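Local structure of hypothetical protein (2OD6) at residues T8-A13 / S102-V107; F47-V52 / V61-E66. The protein is of unknown function but forms a dimer of ferredoxin-like subunits that holds a keto fatty acid, 10-oxohexadecanoic acid, and may bind lipid-like molecules. One frame throughout, in Å; residues are numbered along the deposited sequence.

Strand 7-15 adjoins strand 59-67, so the two contacts belong to one four-stranded antiparallel sheet, joined by the probable bonds Met63 N to Thr11 O and Tyr65 N to Ser9 O. Contact 1 ties a central strand to outer strand 98-109 and is partly buried; contact 2, a hairpin, is buried along nearly its whole length. In both, the outer strand forms an antiparallel ladder with the second subunit. Their chemistry differs: contact 1 relies on backbone pairing and brings Ser9 and Arg103 to the ligand carboxylate, whereas contact 2 combines a linked row of polar side chains (Asn50, Ser48, Thr64) with aromatic and selenomethionine packing and meets the ligand's keto oxygen through Tyr65.

Contact 1: T8-A13 / S102-V107; sequences TSFTTA and SRCLVV. With OHA (10-oxohexadecanoic acid), chain E.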
ATOM      1  N   THR A   8       5.745  -5.023  -5.051  1.00 11.02           N
ATOM      2  CA  THR A   8       5.314  -4.437  -3.771  1.00  6.28           C
ATOM      3  C   THR A   8       4.280  -5.290  -3.104  1.00 10.27           C
ATOM      4  O   THR A   8       3.325  -5.698  -3.736  1.00 11.57           O
ATOM      5  CB  THR A   8       4.726  -3.034  -3.941  1.00 11.50           C
ATOM      6  OG1 THR A   8       5.722  -2.175  -4.510  1.00  4.41           O
ATOM      7  CG2 THR A   8       4.328  -2.397  -2.583  1.00  6.23           C
ATOM      8  N   SER A   9       4.504  -5.560  -1.824  1.00  5.38           N
ATOM      9  CA  SER A   9       3.584  -6.327  -1.006  1.00  7.13           C
ATOM     10  C   SER A   9       2.994  -5.394   0.044  1.00  6.94           C
ATOM     11  O   SER A   9       3.712  -4.516   0.546  1.00 10.53           O
ATOM     12  CB  SER A   9       4.321  -7.446  -0.351  1.00  9.72           C
ATOM     13  OG  SER A   9       4.846  -8.329  -1.301  1.00 15.37           O
ATOM     14  N   PHE A  10       1.707  -5.578   0.346  1.00  7.17           N
ATOM     15  CA  PHE A  10       1.008  -4.817   1.377  1.00  3.27           C
ATOM     16  C   PHE A  10       0.475  -5.788   2.328  1.00  3.64           C
ATOM     17  O   PHE A  10      -0.377  -6.582   1.956  1.00  3.03           O
ATOM     18  CB  PHE A  10      -0.170  -4.025   0.799  1.00  7.66           C
ATOM     19  CG  PHE A  10       0.207  -3.125  -0.325  1.00  7.20           C
ATOM     20  CD1 PHE A  10       0.697  -1.853  -0.091  1.00  8.58           C
ATOM     21  CD2 PHE A  10       0.103  -3.563  -1.628  1.00 14.56           C
ATOM     22  CE1 PHE A  10       1.053  -1.026  -1.143  1.00 13.91           C
ATOM     23  CE2 PHE A  10       0.459  -2.737  -2.684  1.00  2.00           C
ATOM     24  CZ  PHE A  10       0.943  -1.474  -2.447  1.00 11.00           C
ATOM     25  N   THR A  11       1.023  -5.805   3.527  1.00  2.29           N
ATOM     26  CA  THR A  11       0.494  -6.745   4.553  1.00  4.76           C
ATOM     27  C   THR A  11      -0.381  -5.933   5.470  1.00  4.19           C
ATOM     28  O   THR A  11       0.094  -4.916   6.049  1.00  4.62           O
ATOM     29  CB  THR A  11       1.678  -7.365   5.295  1.00  8.48           C
ATOM     30  OG1 THR A  11       2.467  -8.119   4.367  1.00 10.91           O
ATOM     31  CG2 THR A  11       1.238  -8.264   6.426  1.00  2.00           C
ATOM     32  N   THR A  12      -1.593  -6.428   5.714  1.00  7.19           N
ATOM     33  CA  THR A  12      -2.502  -5.814   6.660  1.00  8.24           C
ATOM     34  C   THR A  12      -2.510  -6.704   7.871  1.00  6.61           C
ATOM     35  O   THR A  12      -2.699  -7.939   7.775  1.00  3.01           O
ATOM     36  CB  THR A  12      -3.953  -5.586   6.095  1.00  7.42           C
ATOM     37  OG1 THR A  12      -3.869  -4.706   4.963  1.00  5.18           O
ATOM     38  CG2 THR A  12      -4.877  -4.977   7.172  1.00  3.16           C
ATOM     39  N   ALA A  13      -2.249  -6.071   9.003  1.00  4.79           N
ATOM     40  CA  ALA A  13      -2.193  -6.712  10.288  1.00  5.46           C
ATOM     41  C   ALA A  13      -3.298  -6.188  11.223  1.00  2.00           C
ATOM     42  O   ALA A  13      -3.328  -5.003  11.536  1.00  5.93           O
ATOM     43  CB  ALA A  13      -0.832  -6.440  10.841  1.00  2.00           C
ATOM     44  N   SER A 102      -1.322  -8.544   0.133  1.00 12.08           N
ATOM     45  CA  SER A 102      -1.582  -8.403  -1.266  1.00 10.96           C
ATOM     46  C   SER A 102      -0.258  -8.146  -1.921  1.00  9.88           C
ATOM     47  O   SER A 102       0.349  -7.093  -1.727  1.00  9.84           O
ATOM     48  CB  SER A 102      -2.633  -7.317  -1.523  1.00 12.80           C
ATOM     49  OG  SER A 102      -3.900  -7.895  -1.192  1.00 16.73           O
ATOM     50  N   ARG A 103       0.192  -9.114  -2.711  0.50  8.85           N
ATOM     51  CA  ARG A 103       1.453  -9.004  -3.447  0.50  9.27           C
ATOM     52  C   ARG A 103       1.173  -8.538  -4.872  0.50  9.17           C
ATOM     53  O   ARG A 103       0.315  -9.116  -5.568  0.50  9.01           O
ATOM     54  CB  ARG A 103       2.180 -10.342  -3.444  0.50  9.60           C
ATOM     55  CG  ARG A 103       2.419 -10.890  -2.034  0.50 13.95           C
ATOM     56  CD  ARG A 103       3.278 -12.137  -2.030  0.50 20.72           C
ATOM     57  NE  ARG A 103       3.914 -12.325  -0.727  0.50 21.09           N
ATOM     58  CZ  ARG A 103       3.357 -12.940   0.313  0.50 26.76           C
ATOM     59  NH1 ARG A 103       2.145 -13.480   0.229  0.50 26.42           N
ATOM     60  NH2 ARG A 103       4.035 -13.035   1.453  0.50 27.93           N
ATOM     61  N   CYS A 104       1.933  -7.522  -5.296  1.00  9.02           N
ATOM     62  CA  CYS A 104       1.696  -6.771  -6.535  1.00  7.53           C
ATOM     63  C   CYS A 104       2.941  -6.594  -7.389  1.00  6.07           C
ATOM     64  O   CYS A 104       4.047  -6.756  -6.917  1.00  7.13           O
ATOM     65  CB  CYS A 104       1.170  -5.358  -6.192  1.00  6.29           C
ATOM     66  SG  CYS A 104      -0.307  -5.439  -5.120  1.00 10.60           S
ATOM     67  N   LEU A 105       2.705  -6.278  -8.662  1.00 10.40           N
ATOM     68  CA  LEU A 105       3.660  -5.674  -9.582  1.00 12.18           C
ATOM     69  C   LEU A 105       3.270  -4.243  -9.740  1.00 11.00           C
ATOM     70  O   LEU A 105       2.090  -3.929  -9.831  1.00 10.76           O
ATOM     71  CB  LEU A 105       3.520  -6.212 -11.020  1.00 15.78           C
ATOM     72  CG  LEU A 105       3.211  -7.649 -11.322  1.00 24.47           C
ATOM     73  CD1 LEU A 105       3.233  -7.815 -12.835  1.00 24.26           C
ATOM     74  CD2 LEU A 105       4.262  -8.494 -10.655  1.00 26.91           C
ATOM     75  N   VAL A 106       4.258  -3.378  -9.868  1.00 10.74           N
ATOM     76  CA  VAL A 106       4.013  -1.948 -10.091  1.00  9.74           C
ATOM     77  C   VAL A 106       3.670  -1.748 -11.567  1.00 10.17           C
ATOM     78  O   VAL A 106       4.447  -2.100 -12.465  1.00 11.91           O
ATOM     79  CB  VAL A 106       5.234  -1.113  -9.718  1.00 10.76           C
ATOM     80  CG1 VAL A 106       4.979   0.371  -9.999  1.00  7.45           C
ATOM     81  CG2 VAL A 106       5.620  -1.346  -8.263  1.00  4.97           C
ATOM     82  N   VAL A 107       2.485  -1.210 -11.804  1.00  9.89           N
ATOM     83  CA  VAL A 107       2.008  -0.862 -13.146  1.00 10.51           C
ATOM     84  C   VAL A 107       2.513   0.548 -13.540  1.00 12.07           C
ATOM     85  O   VAL A 107       3.012   0.742 -14.634  1.00 13.01           O
ATOM     86  CB  VAL A 107       0.448  -0.952 -13.190  1.00 10.73           C
ATOM     87  CG1 VAL A 107      -0.132  -0.509 -14.565  1.00 13.90           C
ATOM     88  CG2 VAL A 107       0.043  -2.370 -12.859  1.00 15.45           C
TER
HETATM   89  O2  OHA E 300       6.651  -9.236   0.627  1.00 14.23           O
HETATM   90  C16 OHA E 300       6.083  -9.871   1.511  1.00 20.78           C
HETATM   91  O3  OHA E 300       5.061 -10.596   1.115  1.00 13.67           O
HETATM   92  C15 OHA E 300       6.528  -9.883   2.966  1.00 22.14           C
HETATM   93  C14 OHA E 300       5.398 -10.319   3.919  1.00 28.73           C
HETATM   94  C13 OHA E 300       5.831 -10.618   5.375  1.00 34.59           C
HETATM   95  C12 OHA E 300       5.054  -9.836   6.455  1.00 38.11           C
HETATM   96  C11 OHA E 300       5.099 -10.458   7.877  1.00 42.40           C
HETATM   97  C10 OHA E 300       5.389  -9.484   9.038  1.00 43.52           C
HETATM   98  C9  OHA E 300       6.904  -9.203   9.153  1.00 50.66           C
HETATM   99  C8  OHA E 300       7.322  -7.954   9.964  1.00 49.81           C
HETATM  100  C7  OHA E 300       8.817  -7.658   9.782  1.00 47.41           C
HETATM  101  O1  OHA E 300       9.212  -6.973   8.841  1.00 36.52           O
HETATM  102  C6  OHA E 300       9.885  -8.190  10.712  1.00 42.93           C
HETATM  103  C5  OHA E 300       9.330  -8.921  11.934  1.00 47.53           C
HETATM  104  C4  OHA E 300      10.476  -9.329  12.877  1.00 46.80           C
HETATM  105  C3  OHA E 300      10.046  -9.929  14.230  1.00 44.51           C
HETATM  106  C2  OHA E 300       9.083  -9.075  15.066  1.00 39.65           C
HETATM  107  C1  OHA E 300       7.760  -9.802  15.267  1.00 38.60           C
HETATM  108  O   HOH W   1       5.238  -8.550  -4.247  1.00 13.76           O
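Phe10 presents the edge of its ring to Cys104, whose SG lies 3.7 Å from CE2 of Phe10. The sulfur sits 88° off the ring normal, almost in the ring plane, which defines a Cys sulfur-aromatic contact at the rim. Thr8 shares this face, its side chain crossing that of Val106 obliquely, OG1 nearest CG2. The backbone fixes the register: hydrogen-bonded pairs Thr8-Cys104 and Phe10-Ser102 flank the non-hydrogen-bonded pair Ser9-Arg103, whose CA atoms are 4.2 Å apart. The straightest bond runs from Ser102 N to Phe10 O (2.8 Å, 165°), in the carbonyl plane; the return bond from Phe10 N meets Ser102 O from above its plane. On the other face, Ser9 holds OG beside its own backbone N (chi1 -62°) and donates to OHA O2 over 2.8 Å. The same OG accepts a bond from a water 3.0 Å away, which also reaches Cys104 O weakly. The extended Arg103 chain, in one of two conformers, passes Ser9 OG and sets NE 2.8 Å and NH2 2.7 Å from OHA O3. Within the two segments, the closest polar partner of O2 is thus Ser9 and that of O3 Arg103, and the guanidinium charge would probably stabilise an ionised acid. Asn54 of the second subunit accepts a bond from Arg103 N. This pairing of first and last strands is that of the ferredoxin-like fold, here forming the carboxylate end of the ligand pocket.

Contact 2: F47-V52 / V61-E66; sequences FSMNRV and VVMTYE. With OHA (10-oxohexadecanoic acid), chain E.
Strands 44-52 and 59-67 form the beta hairpin of this ferredoxin-like fold, and their axes over these segments run at 160°. Backbone bonds close the hydrogen-bonded pairs Ser48-Thr64 and Asn50-Val62; Thr64 N meets Ser48 O in the carbonyl plane at 2.9 Å. The Asn50 N to Val62 O bond is weak, but Val62 O takes a second, straighter bond from Asn50 ND2 (2.8 Å), from above the carbonyl plane. The polar side chains continue this network. ND2 of Asn50 also donates to Ser48 OG at 3.1 Å, and both partners lie near the amide plane, so the two bonds fix the amide's rotation. Ser48 OG in turn bonds Thr64 OG1 (2.7 Å), both hydroxyls occupying the crowded position between backbone N and carbonyl carbon.

Aromatic and selenomethionine packing dominates the opposite face. Phe47 directs its edge at one face of the Tyr65 ring in an offset edge-to-face pair, with planes at 62° and Phe47 CD1 3.5 Å from Tyr65 CE2. Selenomethionine Met63 lies alongside, its SE 4.1 Å from Phe47 CZ at the ring edge, a Met-aromatic contact. Met49, also selenomethionine, packs CG against Val61, and Val28 of helix 18-40 touches it.

Tyr65 and Met63 form part of the pocket wall: OHA C15 lies over the Tyr65 face opposite Phe47, offset toward the rim, while Tyr65 OH donates to the ligand's keto oxygen O1 at 3.2 Å.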
ATOM      1  N   PHE A  47      10.622   0.135   3.367  1.00 10.71           N
ATOM      2  CA  PHE A  47       9.557  -0.422   4.214  1.00  7.34           C
ATOM      3  C   PHE A  47       8.754   0.720   4.885  1.00  9.42           C
ATOM      4  O   PHE A  47       9.317   1.762   5.198  1.00 12.51           O
ATOM      5  CB  PHE A  47      10.159  -1.295   5.296  1.00  5.70           C
ATOM      6  CG  PHE A  47       9.180  -1.706   6.357  1.00  9.71           C
ATOM      7  CD1 PHE A  47       8.437  -2.845   6.203  1.00 11.01           C
ATOM      8  CD2 PHE A  47       9.033  -0.956   7.541  1.00 12.19           C
ATOM      9  CE1 PHE A  47       7.535  -3.237   7.176  1.00  5.35           C
ATOM     10  CE2 PHE A  47       8.132  -1.344   8.528  1.00 11.91           C
ATOM     11  CZ  PHE A  47       7.399  -2.497   8.349  1.00  8.36           C
ATOM     12  N   SER A  48       7.446   0.508   5.125  1.00 12.02           N
ATOM     13  CA  SER A  48       6.638   1.479   5.917  1.00  6.29           C
ATOM     14  C   SER A  48       5.602   0.761   6.669  1.00  7.41           C
ATOM     15  O   SER A  48       5.201  -0.291   6.222  1.00  8.24           O
ATOM     16  CB  SER A  48       6.055   2.624   5.062  1.00 14.89           C
ATOM     17  OG  SER A  48       4.977   2.223   4.235  1.00  9.50           O
HETATM   18  N   MSE A  49       5.249   1.291   7.847  1.00  6.89           N
HETATM   19  CA  MSE A  49       4.119   0.789   8.649  1.00  8.65           C
HETATM   20  C   MSE A  49       3.155   1.962   8.799  1.00 11.00           C
HETATM   21  O   MSE A  49       3.569   3.069   9.085  1.00  8.55           O
HETATM   22  CB  MSE A  49       4.591   0.192   9.996  1.00  4.50           C
HETATM   23  CG  MSE A  49       3.541  -0.274  10.926  1.00 13.90           C
HETATM   24 SE   MSE A  49       4.473  -1.598  12.039  0.75 20.78          SE
HETATM   25  CE  MSE A  49       5.982  -0.350  12.563  1.00 12.70           C
ATOM     26  N   ASN A  50       1.842   1.694   8.680  1.00  8.98           N
ATOM     27  CA  ASN A  50       0.850   2.790   8.517  1.00  5.21           C
ATOM     28  C   ASN A  50      -0.316   2.461   9.323  1.00  8.97           C
ATOM     29  O   ASN A  50      -0.769   1.358   9.162  1.00  2.48           O
ATOM     30  CB  ASN A  50       0.455   2.896   7.032  1.00 11.25           C
ATOM     31  CG  ASN A  50       1.645   3.096   6.115  1.00 12.97           C
ATOM     32  OD1 ASN A  50       2.056   4.230   5.883  1.00 13.54           O
ATOM     33  ND2 ASN A  50       2.211   1.964   5.545  1.00 17.17           N
ATOM     34  N   ARG A  51      -0.772   3.358  10.202  1.00  5.24           N
ATOM     35  CA  ARG A  51      -1.896   3.049  11.099  1.00  2.81           C
ATOM     36  C   ARG A  51      -3.148   3.463  10.343  1.00  5.22           C
ATOM     37  O   ARG A  51      -3.234   4.618   9.915  1.00  8.19           O
ATOM     38  CB  ARG A  51      -1.780   3.943  12.344  1.00  2.00           C
ATOM     39  CG  ARG A  51      -3.010   4.034  13.206  1.00  6.32           C
ATOM     40  CD  ARG A  51      -3.156   2.808  13.796  1.00  5.70           C
ATOM     41  NE  ARG A  51      -4.333   2.790  14.663  1.00  4.57           N
ATOM     42  CZ  ARG A  51      -4.511   3.533  15.751  1.00  6.56           C
ATOM     43  NH1 ARG A  51      -3.568   4.296  16.256  1.00  8.20           N
ATOM     44  NH2 ARG A  51      -5.638   3.365  16.411  1.00  6.32           N
ATOM     45  N   VAL A  52      -4.134   2.568  10.257  1.00  7.22           N
ATOM     46  CA  VAL A  52      -5.355   2.846   9.494  1.00  7.50           C
ATOM     47  C   VAL A  52      -6.334   3.522  10.465  1.00  8.74           C
ATOM     48  O   VAL A  52      -6.678   2.939  11.504  1.00  9.21           O
ATOM     49  CB  VAL A  52      -5.981   1.579   8.870  1.00  4.71           C
ATOM     50  CG1 VAL A  52      -7.389   1.949   8.179  1.00  2.02           C
ATOM     51  CG2 VAL A  52      -4.991   0.877   7.825  1.00  6.92           C
ATOM     52  N   VAL A  61      -2.654  -1.980  11.015  1.00  2.00           N
ATOM     53  CA  VAL A  61      -1.543  -1.317  10.281  1.00  2.00           C
ATOM     54  C   VAL A  61      -1.451  -1.935   8.944  1.00  3.19           C
ATOM     55  O   VAL A  61      -1.713  -3.094   8.756  1.00  2.83           O
ATOM     56  CB  VAL A  61      -0.223  -1.433  11.057  1.00  8.26           C
ATOM     57  CG1 VAL A  61      -0.376  -0.683  12.427  1.00  4.24           C
ATOM     58  CG2 VAL A  61       0.216  -2.888  11.267  1.00  7.54           C
ATOM     59  N   VAL A  62      -1.021  -1.142   7.966  1.00  4.21           N
ATOM     60  CA  VAL A  62      -0.606  -1.693   6.708  1.00  7.62           C
ATOM     61  C   VAL A  62       0.906  -1.498   6.592  1.00  5.25           C
ATOM     62  O   VAL A  62       1.418  -0.393   6.728  1.00  9.61           O
ATOM     63  CB  VAL A  62      -1.330  -1.018   5.481  1.00  8.70           C
ATOM     64  CG1 VAL A  62      -0.757  -1.523   4.119  1.00  2.82           C
ATOM     65  CG2 VAL A  62      -2.829  -1.298   5.563  1.00  6.38           C
HETATM   66  N   MSE A  63       1.593  -2.598   6.290  1.00  2.18           N
HETATM   67  CA  MSE A  63       3.009  -2.637   6.067  1.00 10.15           C
HETATM   68  C   MSE A  63       3.336  -2.747   4.567  1.00  7.85           C
HETATM   69  O   MSE A  63       2.791  -3.615   3.847  1.00 10.09           O
HETATM   70  CB  MSE A  63       3.558  -3.798   6.877  1.00  9.88           C
HETATM   71  CG  MSE A  63       3.389  -3.549   8.377  1.00 13.55           C
HETATM   72 SE   MSE A  63       4.276  -5.008   9.324  0.75 25.14          SE
HETATM   73  CE  MSE A  63       3.077  -6.414   9.004  1.00  2.00           C
ATOM     74  N   THR A  64       4.183  -1.879   4.049  1.00 10.24           N
ATOM     75  CA  THR A  64       4.464  -1.946   2.673  1.00 10.67           C
ATOM     76  C   THR A  64       5.934  -2.354   2.528  1.00 13.02           C
ATOM     77  O   THR A  64       6.783  -1.839   3.232  1.00 14.03           O
ATOM     78  CB  THR A  64       4.200  -0.597   1.947  1.00 14.94           C
ATOM     79  OG1 THR A  64       5.207   0.320   2.352  1.00 21.00           O
ATOM     80  CG2 THR A  64       2.814  -0.037   2.287  1.00  2.00           C
ATOM     81  N   TYR A  65       6.201  -3.304   1.627  1.00 10.50           N
ATOM     82  CA  TYR A  65       7.545  -3.728   1.266  1.00  9.83           C
ATOM     83  C   TYR A  65       7.768  -3.407  -0.203  1.00  6.65           C
ATOM     84  O   TYR A  65       7.094  -3.960  -1.060  1.00  6.21           O
ATOM     85  CB  TYR A  65       7.646  -5.225   1.472  1.00 10.19           C
ATOM     86  CG  TYR A  65       7.431  -5.630   2.866  1.00  4.37           C
ATOM     87  CD1 TYR A  65       6.135  -5.864   3.324  1.00  4.71           C
ATOM     88  CD2 TYR A  65       8.485  -5.760   3.761  1.00 12.13           C
ATOM     89  CE1 TYR A  65       5.873  -6.249   4.654  1.00 10.57           C
ATOM     90  CE2 TYR A  65       8.229  -6.160   5.121  1.00  7.23           C
ATOM     91  CZ  TYR A  65       6.930  -6.386   5.522  1.00 16.86           C
ATOM     92  OH  TYR A  65       6.698  -6.749   6.799  1.00 12.40           O
ATOM     93  N   GLU A  66       8.666  -2.503  -0.516  1.00 11.36           N
ATOM     94  CA  GLU A  66       8.892  -2.135  -1.880  1.00 11.47           C
ATOM     95  C   GLU A  66      10.197  -2.792  -2.348  1.00 13.71           C
ATOM     96  O   GLU A  66      11.263  -2.423  -1.888  1.00  9.88           O
ATOM     97  CB  GLU A  66       9.029  -0.618  -2.016  1.00 17.98           C
ATOM     98  CG  GLU A  66       7.697   0.106  -1.958  1.00 20.99           C
ATOM     99  CD  GLU A  66       7.830   1.586  -1.830  1.00 18.45           C
ATOM    100  OE1 GLU A  66       8.536   2.243  -2.642  1.00 16.89           O
ATOM    101  OE2 GLU A  66       7.188   2.094  -0.899  1.00 13.43           O
TER
HETATM  102  O2  OHA E 300       6.651  -9.236   0.627  1.00 14.23           O
HETATM  103  C16 OHA E 300       6.083  -9.871   1.511  1.00 20.78           C
HETATM  104  O3  OHA E 300       5.061 -10.596   1.115  1.00 13.67           O
HETATM  105  C15 OHA E 300       6.528  -9.883   2.966  1.00 22.14           C
HETATM  106  C14 OHA E 300       5.398 -10.319   3.919  1.00 28.73           C
HETATM  107  C13 OHA E 300       5.831 -10.618   5.375  1.00 34.59           C
HETATM  108  C12 OHA E 300       5.054  -9.836   6.455  1.00 38.11           C
HETATM  109  C11 OHA E 300       5.099 -10.458   7.877  1.00 42.40           C
HETATM  110  C10 OHA E 300       5.389  -9.484   9.038  1.00 43.52           C
HETATM  111  C9  OHA E 300       6.904  -9.203   9.153  1.00 50.66           C
HETATM  112  C8  OHA E 300       7.322  -7.954   9.964  1.00 49.81           C
HETATM  113  C7  OHA E 300       8.817  -7.658   9.782  1.00 47.41           C
HETATM  114  O1  OHA E 300       9.212  -6.973   8.841  1.00 36.52           O
HETATM  115  C6  OHA E 300       9.885  -8.190  10.712  1.00 42.93           C
HETATM  116  C5  OHA E 300       9.330  -8.921  11.934  1.00 47.53           C
HETATM  117  C4  OHA E 300      10.476  -9.329  12.877  1.00 46.80           C
HETATM  118  C3  OHA E 300      10.046  -9.929  14.230  1.00 44.51           C
HETATM  119  C2  OHA E 300       9.083  -9.075  15.066  1.00 39.65           C
HETATM  120  C1  OHA E 300       7.760  -9.802  15.267  1.00 38.60           C